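Aspartokinase (Synechocystis, PDB 3L76) probably phosphorylates the beta-carboxyl group of aspartate with ATP, and binds lysine and threonine in pockets lined by its ACT domains. Local coordinates at residues A271-L276 and I349-G354; M475-Q480 and M560-E565. All blocks are in the same frame, centred on the assembly; numbering follows the deposited sequence.

Both contacts lie in the ACT domains, with their centres about 15 Å apart. Contact 1 joins two neighbouring strands of one ACT sheet. Contact 2 lies where two sheets pack against each other. Gln480, at the end of residues 475-480, links them. Its OE1 is hydrogen-bonded to Lys272 NZ at 2.9 Å, and its CG packs on Leu276 CD2 at 3.7 Å. Contact 2 carries parts of two effector pockets: Gln478 binds a threonine, and Thr563 to Glu565 line a lysine site. Contact 1 stands further off. The side chain of Leu275 is about 9 Å from a bound threonine, and that of Val273 about 12 Å from a bound lysine.

Contact 1. Residues A271-L276 and I349-G354; sequences AKVALL and IIVEKG
The carboxylate of Glu352 meets the end of Lys272, with OE1 3.3 Å from NZ in a salt bridge. As a hydrogen bond this is weak, and NZ stands well out of the carboxylate plane. The lysine chain leaves with CG anti to the backbone N (chi1 -178°) and bends at chi3 (71°), which brings CE over CB of Glu352 at 3.7 Å. The stronger partner of NZ is OE1 of Gln480. OE2 of Glu352 lies near OE1 of Glu387, so the lysine probably eases the repulsion between the two acids.

Ala274 and Ile350 share this face of the sheet with the charged pair. Ile350 CG1 rests on Ala274 CB at 3.8 Å. Its CG2 meets Leu276 CD1 at 3.7 Å, the two side chains crossing at about a right angle. In the βαββαβ fold of an ACT domain, these are the first and last strands, paired antiparallel. Lys272 with Glu352 and Ala274 with Ile350 are the hydrogen-bonded pairs. Ala274 N reaches Ile350 O at 3.0 Å and 172°. The opposite face holds Val273, Leu275, Ile349 and Val351. There CG2 of Val273 and CG2 of Val351 are 4.2 Å apart, and Leu323 of helix 323-333 covers both valines. At its other edge, residues 271-276 bond through Val273 and Leu275 to strand 311-318.

Contact 2. Residues M475-Q480 and M560-E565; sequences MIIQSQ and MIATSE. With LYS (lysine), chain E; THR (threonine), chain D.
Ile477 sends CD1 between two residues of the facing strand. It lies 3.8 Å from Ala562 CB and 3.8 Å from Met560 CB. Its chain is extended at chi2 (180°), which carries the methyl out to this spot. SD and CE of Met560 pass near the same methyl, the two side chains crossing at a slant. Met475, bent at chi2 and chi3, brings CE to the same Ala562 CB at 3.7 Å. The side chains that meet are apolar, and all are buried; Ile477 CD1 also brushes the carbonyl oxygen of Ile561.

The two strands pass 7.9 Å apart at 103°, a near-orthogonal face-to-face packing of sheets. Each sheet is built from a pair of ACT domains. Strand 475-479 lies beside strand 388-391, and Ile561 bonds through its backbone to Gln304. Ile302 touches Ile561, and Ile303 touches Ile477.

Effectors bind further out. Gln478 grips the threonine hydroxyl with both ends of its amide: OG1 donates to OE1 at 2.7 Å, and NE2 donates to OG1 at 2.9 Å. Glu387 O also takes a hydrogen bond from NE2 and so fixes the rotation of the amide. An alanine at Gln478 would probably leave the threonine hydroxyl without this two-point grip, and Glu387 O without this donor. Asn385 and Asp454 hold the same ligand from two ACT domains. Beyond Ala562, Ser564 O accepts a bond from NZ of the bound lysine at 2.8 Å, and Thr563 OG1 lies 3.2 Å from its CE. Ser564 OG bonds to Glu204 of the amino acid kinase region, while Lys357 and Lys395 pair with the carboxylate of Glu565.

Contact 1. Residues A271-L276 and I349-G354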
ATOM      1  N   ALA A 271       5.751 -56.227  -6.681  1.00 36.69           N
ATOM      2  CA  ALA A 271       6.498 -57.345  -6.100  1.00 38.71           C
ATOM      3  C   ALA A 271       7.985 -56.987  -6.060  1.00 37.64           C
ATOM      4  O   ALA A 271       8.524 -56.399  -7.002  1.00 39.70           O
ATOM      5  CB  ALA A 271       6.274 -58.634  -6.894  1.00 35.06           C
ATOM      6  N   LYS A 272       8.639 -57.340  -4.962  1.00 26.54           N
ATOM      7  CA  LYS A 272      10.032 -56.969  -4.754  1.00 33.18           C
ATOM      8  C   LYS A 272      11.028 -58.072  -5.154  1.00 53.37           C
ATOM      9  O   LYS A 272      10.873 -59.255  -4.805  1.00 39.66           O
ATOM     10  CB  LYS A 272      10.264 -56.559  -3.290  1.00 25.21           C
ATOM     11  CG  LYS A 272      11.689 -56.099  -2.984  1.00 29.77           C
ATOM     12  CD  LYS A 272      11.978 -56.094  -1.497  1.00 22.71           C
ATOM     13  CE  LYS A 272      12.079 -57.500  -0.944  1.00 34.58           C
ATOM     14  NZ  LYS A 272      12.494 -57.540   0.496  1.00 31.62           N
ATOM     15  N   VAL A 273      12.041 -57.665  -5.909  1.00 31.98           N
ATOM     16  CA  VAL A 273      13.257 -58.433  -6.031  1.00 40.56           C
ATOM     17  C   VAL A 273      14.403 -57.638  -5.397  1.00 44.32           C
ATOM     18  O   VAL A 273      14.581 -56.462  -5.676  1.00 47.42           O
ATOM     19  CB  VAL A 273      13.613 -58.731  -7.496  1.00 48.29           C
ATOM     20  CG1 VAL A 273      14.852 -59.570  -7.548  1.00 40.36           C
ATOM     21  CG2 VAL A 273      12.462 -59.439  -8.212  1.00 33.90           C
ATOM     22  N   ALA A 274      15.179 -58.279  -4.534  1.00 49.98           N
ATOM     23  CA  ALA A 274      16.360 -57.632  -3.980  1.00 31.89           C
ATOM     24  C   ALA A 274      17.599 -58.508  -4.184  1.00 40.49           C
ATOM     25  O   ALA A 274      17.554 -59.731  -4.001  1.00 45.42           O
ATOM     26  CB  ALA A 274      16.149 -57.312  -2.488  1.00 27.93           C
ATOM     27  N   LEU A 275      18.687 -57.873  -4.605  1.00 31.07           N
ATOM     28  CA  LEU A 275      20.011 -58.479  -4.590  1.00 33.49           C
ATOM     29  C   LEU A 275      20.757 -58.003  -3.355  1.00 32.63           C
ATOM     30  O   LEU A 275      21.047 -56.822  -3.225  1.00 43.64           O
ATOM     31  CB  LEU A 275      20.797 -58.066  -5.826  1.00 34.04           C
ATOM     32  CG  LEU A 275      21.149 -59.213  -6.767  1.00 52.38           C
ATOM     33  CD1 LEU A 275      22.069 -58.711  -7.860  1.00 46.10           C
ATOM     34  CD2 LEU A 275      21.793 -60.369  -5.993  1.00 41.53           C
ATOM     35  N   LEU A 276      21.058 -58.928  -2.451  1.00 31.26           N
ATOM     36  CA  LEU A 276      21.709 -58.604  -1.186  1.00 34.86           C
ATOM     37  C   LEU A 276      23.225 -58.754  -1.254  1.00 42.78           C
ATOM     38  O   LEU A 276      23.740 -59.637  -1.942  1.00 41.98           O
ATOM     39  CB  LEU A 276      21.186 -59.535  -0.096  1.00 32.52           C
ATOM     40  CG  LEU A 276      19.682 -59.579   0.123  1.00 40.17           C
ATOM     41  CD1 LEU A 276      19.348 -60.687   1.095  1.00 20.14           C
ATOM     42  CD2 LEU A 276      19.169 -58.225   0.617  1.00 26.69           C
ATOM     43  N   ILE A 349      19.728 -63.576  -3.806  1.00 44.58           N
ATOM     44  CA  ILE A 349      18.473 -62.999  -4.258  0.63 30.25           C
ATOM     45  C   ILE A 349      17.309 -63.344  -3.322  1.00 48.78           C
ATOM     46  O   ILE A 349      17.190 -64.484  -2.864  1.00 49.19           O
ATOM     47  CB  ILE A 349      18.168 -63.422  -5.710  0.63 37.34           C
ATOM     48  CG1 ILE A 349      19.303 -62.976  -6.633  0.63 30.88           C
ATOM     49  CG2 ILE A 349      16.840 -62.853  -6.186  0.63 44.49           C
ATOM     50  CD1 ILE A 349      20.543 -63.864  -6.546  0.63 53.20           C
ATOM     51  N   ILE A 350      16.471 -62.342  -3.023  1.00 38.77           N
ATOM     52  CA  ILE A 350      15.236 -62.573  -2.281  1.00 28.77           C
ATOM     53  C   ILE A 350      14.092 -61.915  -3.022  1.00 51.57           C
ATOM     54  O   ILE A 350      14.303 -61.091  -3.915  1.00 48.01           O
ATOM     55  CB  ILE A 350      15.291 -62.077  -0.830  1.00 29.76           C
ATOM     56  CG1 ILE A 350      15.235 -60.541  -0.790  1.00 37.26           C
ATOM     57  CG2 ILE A 350      16.507 -62.669  -0.115  1.00 16.89           C
ATOM     58  CD1 ILE A 350      15.681 -59.928   0.521  1.00 43.58           C
ATOM     59  N   VAL A 351      12.879 -62.272  -2.633  1.00 40.93           N
ATOM     60  CA  VAL A 351      11.713 -61.938  -3.414  1.00 26.53           C
ATOM     61  C   VAL A 351      10.577 -61.771  -2.417  1.00 39.64           C
ATOM     62  O   VAL A 351      10.538 -62.473  -1.414  1.00 36.37           O
ATOM     63  CB  VAL A 351      11.473 -63.072  -4.450  1.00 30.75           C
ATOM     64  CG1 VAL A 351      10.536 -64.130  -3.896  1.00 28.94           C
ATOM     65  CG2 VAL A 351      10.981 -62.521  -5.726  1.00 61.76           C
ATOM     66  N   GLU A 352       9.686 -60.812  -2.652  1.00 48.95           N
ATOM     67  CA  GLU A 352       8.597 -60.556  -1.708  1.00 24.18           C
ATOM     68  C   GLU A 352       7.318 -60.189  -2.454  1.00 31.46           C
ATOM     69  O   GLU A 352       7.256 -59.165  -3.129  1.00 35.24           O
ATOM     70  CB  GLU A 352       9.002 -59.453  -0.730  1.00 34.96           C
ATOM     71  CG  GLU A 352       8.059 -59.268   0.459  1.00 20.48           C
ATOM     72  CD  GLU A 352       8.358 -58.020   1.241  1.00 35.41           C
ATOM     73  OE1 GLU A 352       9.267 -57.254   0.841  1.00 39.56           O
ATOM     74  OE2 GLU A 352       7.673 -57.798   2.252  1.00 39.17           O
ATOM     75  N   LYS A 353       6.297 -61.030  -2.334  1.00 39.30           N
ATOM     76  CA  LYS A 353       5.134 -60.908  -3.206  1.00 45.67           C
ATOM     77  C   LYS A 353       3.993 -60.065  -2.631  1.00 60.51           C
ATOM     78  O   LYS A 353       3.206 -59.490  -3.390  1.00 51.56           O
ATOM     79  CB  LYS A 353       4.627 -62.296  -3.600  1.00 33.71           C
ATOM     80  CG  LYS A 353       4.117 -62.377  -5.051  1.00 78.86           C
ATOM     81  CD  LYS A 353       2.590 -62.441  -5.158  1.00 73.39           C
ATOM     82  CE  LYS A 353       2.157 -62.679  -6.597  1.00 83.43           C
ATOM     83  NZ  LYS A 353       0.670 -62.796  -6.730  1.00 89.64           N
ATOM     84  N   GLY A 354       3.893 -59.980  -1.303  1.00 35.28           N
ATOM     85  CA  GLY A 354       2.668 -59.443  -0.717  1.00 34.00           C
ATOM     86  C   GLY A 354       2.773 -58.016  -0.241  1.00 33.41           C
ATOM     87  O   GLY A 354       2.463 -57.712   0.900  1.00 27.68           O
TER

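Contact 2. Residues M475-Q480 and M560-E565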
ATOM      1  N   MET A 475      15.786 -35.934   1.074  1.00 43.89           N
ATOM      2  CA  MET A 475      15.716 -37.323   0.637  1.00 31.35           C
ATOM      3  C   MET A 475      15.654 -38.270   1.816  1.00 37.93           C
ATOM      4  O   MET A 475      16.281 -38.038   2.837  1.00 41.23           O
ATOM      5  CB  MET A 475      16.905 -37.675  -0.252  1.00 32.03           C
ATOM      6  CG  MET A 475      16.986 -36.834  -1.525  1.00 75.97           C
ATOM      7  SD  MET A 475      15.871 -37.390  -2.837  1.00 60.35           S
ATOM      8  CE  MET A 475      16.823 -38.812  -3.389  1.00 75.98           C
ATOM      9  N   ILE A 476      14.868 -39.330   1.671  1.00 38.61           N
ATOM     10  CA  ILE A 476      14.852 -40.414   2.641  1.00 42.13           C
ATOM     11  C   ILE A 476      14.856 -41.739   1.896  1.00 39.34           C
ATOM     12  O   ILE A 476      14.013 -41.969   1.025  1.00 32.34           O
ATOM     13  CB  ILE A 476      13.622 -40.374   3.531  1.00 25.57           C
ATOM     14  CG1 ILE A 476      13.412 -38.966   4.081  1.00 25.70           C
ATOM     15  CG2 ILE A 476      13.746 -41.426   4.656  1.00 21.32           C
ATOM     16  CD1 ILE A 476      12.158 -38.813   4.890  1.00 22.39           C
ATOM     17  N   ILE A 477      15.817 -42.593   2.232  1.00 28.90           N
ATOM     18  CA  ILE A 477      15.942 -43.905   1.608  1.00 17.67           C
ATOM     19  C   ILE A 477      16.069 -44.999   2.653  1.00 29.12           C
ATOM     20  O   ILE A 477      16.876 -44.924   3.579  1.00 32.27           O
ATOM     21  CB  ILE A 477      17.149 -43.974   0.699  1.00 28.14           C
ATOM     22  CG1 ILE A 477      17.224 -42.716  -0.177  1.00 34.76           C
ATOM     23  CG2 ILE A 477      17.079 -45.211  -0.139  1.00 33.33           C
ATOM     24  CD1 ILE A 477      18.424 -42.692  -1.128  1.00 36.47           C
ATOM     25  N   GLN A 478      15.238 -46.016   2.510  1.00 36.65           N
ATOM     26  CA  GLN A 478      15.239 -47.125   3.441  1.00 21.38           C
ATOM     27  C   GLN A 478      14.968 -48.395   2.651  1.00 40.24           C
ATOM     28  O   GLN A 478      14.014 -48.459   1.870  1.00 38.78           O
ATOM     29  CB  GLN A 478      14.198 -46.909   4.546  1.00 20.07           C
ATOM     30  CG  GLN A 478      14.038 -48.088   5.486  1.00 19.38           C
ATOM     31  CD  GLN A 478      12.914 -47.882   6.474  1.00 35.09           C
ATOM     32  OE1 GLN A 478      12.912 -46.919   7.237  1.00 22.78           O
ATOM     33  NE2 GLN A 478      11.949 -48.797   6.472  1.00 31.11           N
ATOM     34  N   SER A 479      15.825 -49.398   2.829  1.00 42.61           N
ATOM     35  CA  SER A 479      15.731 -50.606   2.016  1.00 31.10           C
ATOM     36  C   SER A 479      15.585 -51.878   2.853  1.00 37.39           C
ATOM     37  O   SER A 479      14.573 -52.079   3.526  1.00 35.05           O
ATOM     38  CB  SER A 479      16.913 -50.695   1.051  1.00 17.37           C
ATOM     39  OG  SER A 479      16.679 -51.683   0.073  1.00 46.19           O
ATOM     40  N   GLN A 480      16.596 -52.735   2.832  1.00 34.70           N
ATOM     41  CA  GLN A 480      16.454 -54.050   3.466  1.00 39.14           C
ATOM     42  C   GLN A 480      16.650 -54.047   4.981  1.00 27.71           C
ATOM     43  O   GLN A 480      17.133 -53.077   5.571  1.00 36.21           O
ATOM     44  CB  GLN A 480      17.398 -55.056   2.802  1.00 26.52           C
ATOM     45  CG  GLN A 480      17.161 -55.195   1.278  1.00 17.74           C
ATOM     46  CD  GLN A 480      15.679 -55.348   0.970  1.00 41.99           C
ATOM     47  OE1 GLN A 480      15.090 -56.406   1.193  1.00 39.82           O
ATOM     48  NE2 GLN A 480      15.066 -54.286   0.471  1.00 35.58           N
ATOM     49  N   MET A 560      23.908 -44.192  -3.362  1.00 60.25           N
ATOM     50  CA  MET A 560      22.512 -44.449  -3.055  1.00 37.94           C
ATOM     51  C   MET A 560      21.674 -44.230  -4.297  1.00 34.66           C
ATOM     52  O   MET A 560      22.050 -43.469  -5.177  1.00 37.11           O
ATOM     53  CB  MET A 560      22.035 -43.546  -1.914  1.00 31.34           C
ATOM     54  CG  MET A 560      22.833 -43.675  -0.624  1.00 22.22           C
ATOM     55  SD  MET A 560      21.964 -43.120   0.867  1.00 41.21           S
ATOM     56  CE  MET A 560      21.789 -41.373   0.533  1.00 30.92           C
ATOM     57  N   ILE A 561      20.536 -44.909  -4.376  1.00 42.72           N
ATOM     58  CA  ILE A 561      19.586 -44.697  -5.463  1.00 24.37           C
ATOM     59  C   ILE A 561      18.197 -44.552  -4.871  1.00 37.62           C
ATOM     60  O   ILE A 561      17.845 -45.260  -3.924  1.00 24.61           O
ATOM     61  CB  ILE A 561      19.556 -45.879  -6.446  1.00 26.08           C
ATOM     62  CG1 ILE A 561      20.953 -46.203  -6.965  1.00 43.59           C
ATOM     63  CG2 ILE A 561      18.604 -45.599  -7.591  1.00 29.02           C
ATOM     64  CD1 ILE A 561      21.042 -47.571  -7.602  1.00 28.57           C
ATOM     65  N   ALA A 562      17.422 -43.624  -5.431  1.00 36.96           N
ATOM     66  CA  ALA A 562      16.022 -43.421  -5.037  1.00 39.15           C
ATOM     67  C   ALA A 562      15.158 -43.004  -6.225  1.00 35.72           C
ATOM     68  O   ALA A 562      15.609 -42.337  -7.150  1.00 30.88           O
ATOM     69  CB  ALA A 562      15.902 -42.405  -3.900  1.00 34.09           C
ATOM     70  N   THR A 563      13.894 -43.376  -6.182  1.00 32.37           N
ATOM     71  CA  THR A 563      13.108 -43.333  -7.396  1.00 31.83           C
ATOM     72  C   THR A 563      11.671 -42.822  -7.183  1.00 37.61           C
ATOM     73  O   THR A 563      11.138 -42.862  -6.074  1.00 30.61           O
ATOM     74  CB  THR A 563      13.141 -44.740  -8.037  1.00 32.21           C
ATOM     75  OG1 THR A 563      13.679 -44.672  -9.361  1.00 45.18           O
ATOM     76  CG2 THR A 563      11.800 -45.381  -8.029  1.00 15.30           C
ATOM     77  N   SER A 564      11.080 -42.271  -8.236  1.00 32.29           N
ATOM     78  CA  SER A 564       9.621 -42.238  -8.375  1.00 34.70           C
ATOM     79  C   SER A 564       9.314 -42.783  -9.768  1.00 35.84           C
ATOM     80  O   SER A 564      10.214 -43.248 -10.459  1.00 36.72           O
ATOM     81  CB  SER A 564       9.047 -40.833  -8.169  1.00 35.47           C
ATOM     82  OG  SER A 564       9.350 -39.977  -9.244  1.00 37.64           O
ATOM     83  N   GLU A 565       8.066 -42.749 -10.198  1.00 32.59           N
ATOM     84  CA  GLU A 565       7.762 -43.272 -11.534  1.00 32.29           C
ATOM     85  C   GLU A 565       8.487 -42.526 -12.659  1.00 32.15           C
ATOM     86  O   GLU A 565       8.681 -43.075 -13.734  1.00 28.57           O
ATOM     87  CB  GLU A 565       6.256 -43.271 -11.810  1.00 40.88           C
ATOM     88  CG  GLU A 565       5.410 -43.999 -10.769  1.00 19.48           C
ATOM     89  CD  GLU A 565       5.210 -43.183  -9.520  1.00 30.77           C
ATOM     90  OE1 GLU A 565       5.653 -42.015  -9.500  1.00 39.62           O
ATOM     91  OE2 GLU A 565       4.596 -43.705  -8.572  1.00 26.04           O
TER
HETATM   92  N   LYS E 603      10.733 -47.946 -15.724  1.00 21.76           N
HETATM   93  CA  LYS E 603      12.087 -47.517 -16.045  1.00 35.84           C
HETATM   94  C   LYS E 603      12.989 -48.741 -16.252  1.00 51.63           C
HETATM   95  O   LYS E 603      12.558 -49.891 -16.073  1.00 31.17           O
HETATM   96  CB  LYS E 603      12.647 -46.588 -14.959  1.00 32.33           C
HETATM   97  CG  LYS E 603      12.629 -47.166 -13.526  1.00 25.28           C
HETATM   98  CD  LYS E 603      13.212 -46.159 -12.513  1.00 39.93           C
HETATM   99  CE  LYS E 603      12.222 -45.042 -12.185  1.00 25.09           C
HETATM  100  NZ  LYS E 603      10.907 -45.615 -11.726  1.00 35.58           N
HETATM  101  OXT LYS E 603      14.157 -48.610 -16.628  1.00 29.33           O
HETATM  102  N   THR D 602       9.910 -49.960  10.229  1.00 29.24           N
HETATM  103  CA  THR D 602      10.180 -48.686  10.893  1.00 33.77           C
HETATM  104  C   THR D 602       8.902 -47.869  10.973  1.00 48.13           C
HETATM  105  O   THR D 602       7.881 -48.238  10.365  1.00 29.84           O
HETATM  106  CB  THR D 602      11.246 -47.858  10.163  1.00 25.74           C
HETATM  107  OG1 THR D 602      10.794 -47.568   8.830  1.00 29.58           O
HETATM  108  CG2 THR D 602      12.590 -48.612  10.122  1.00 25.45           C
HETATM  109  OXT THR D 602       8.887 -46.835  11.655  1.00 34.63           O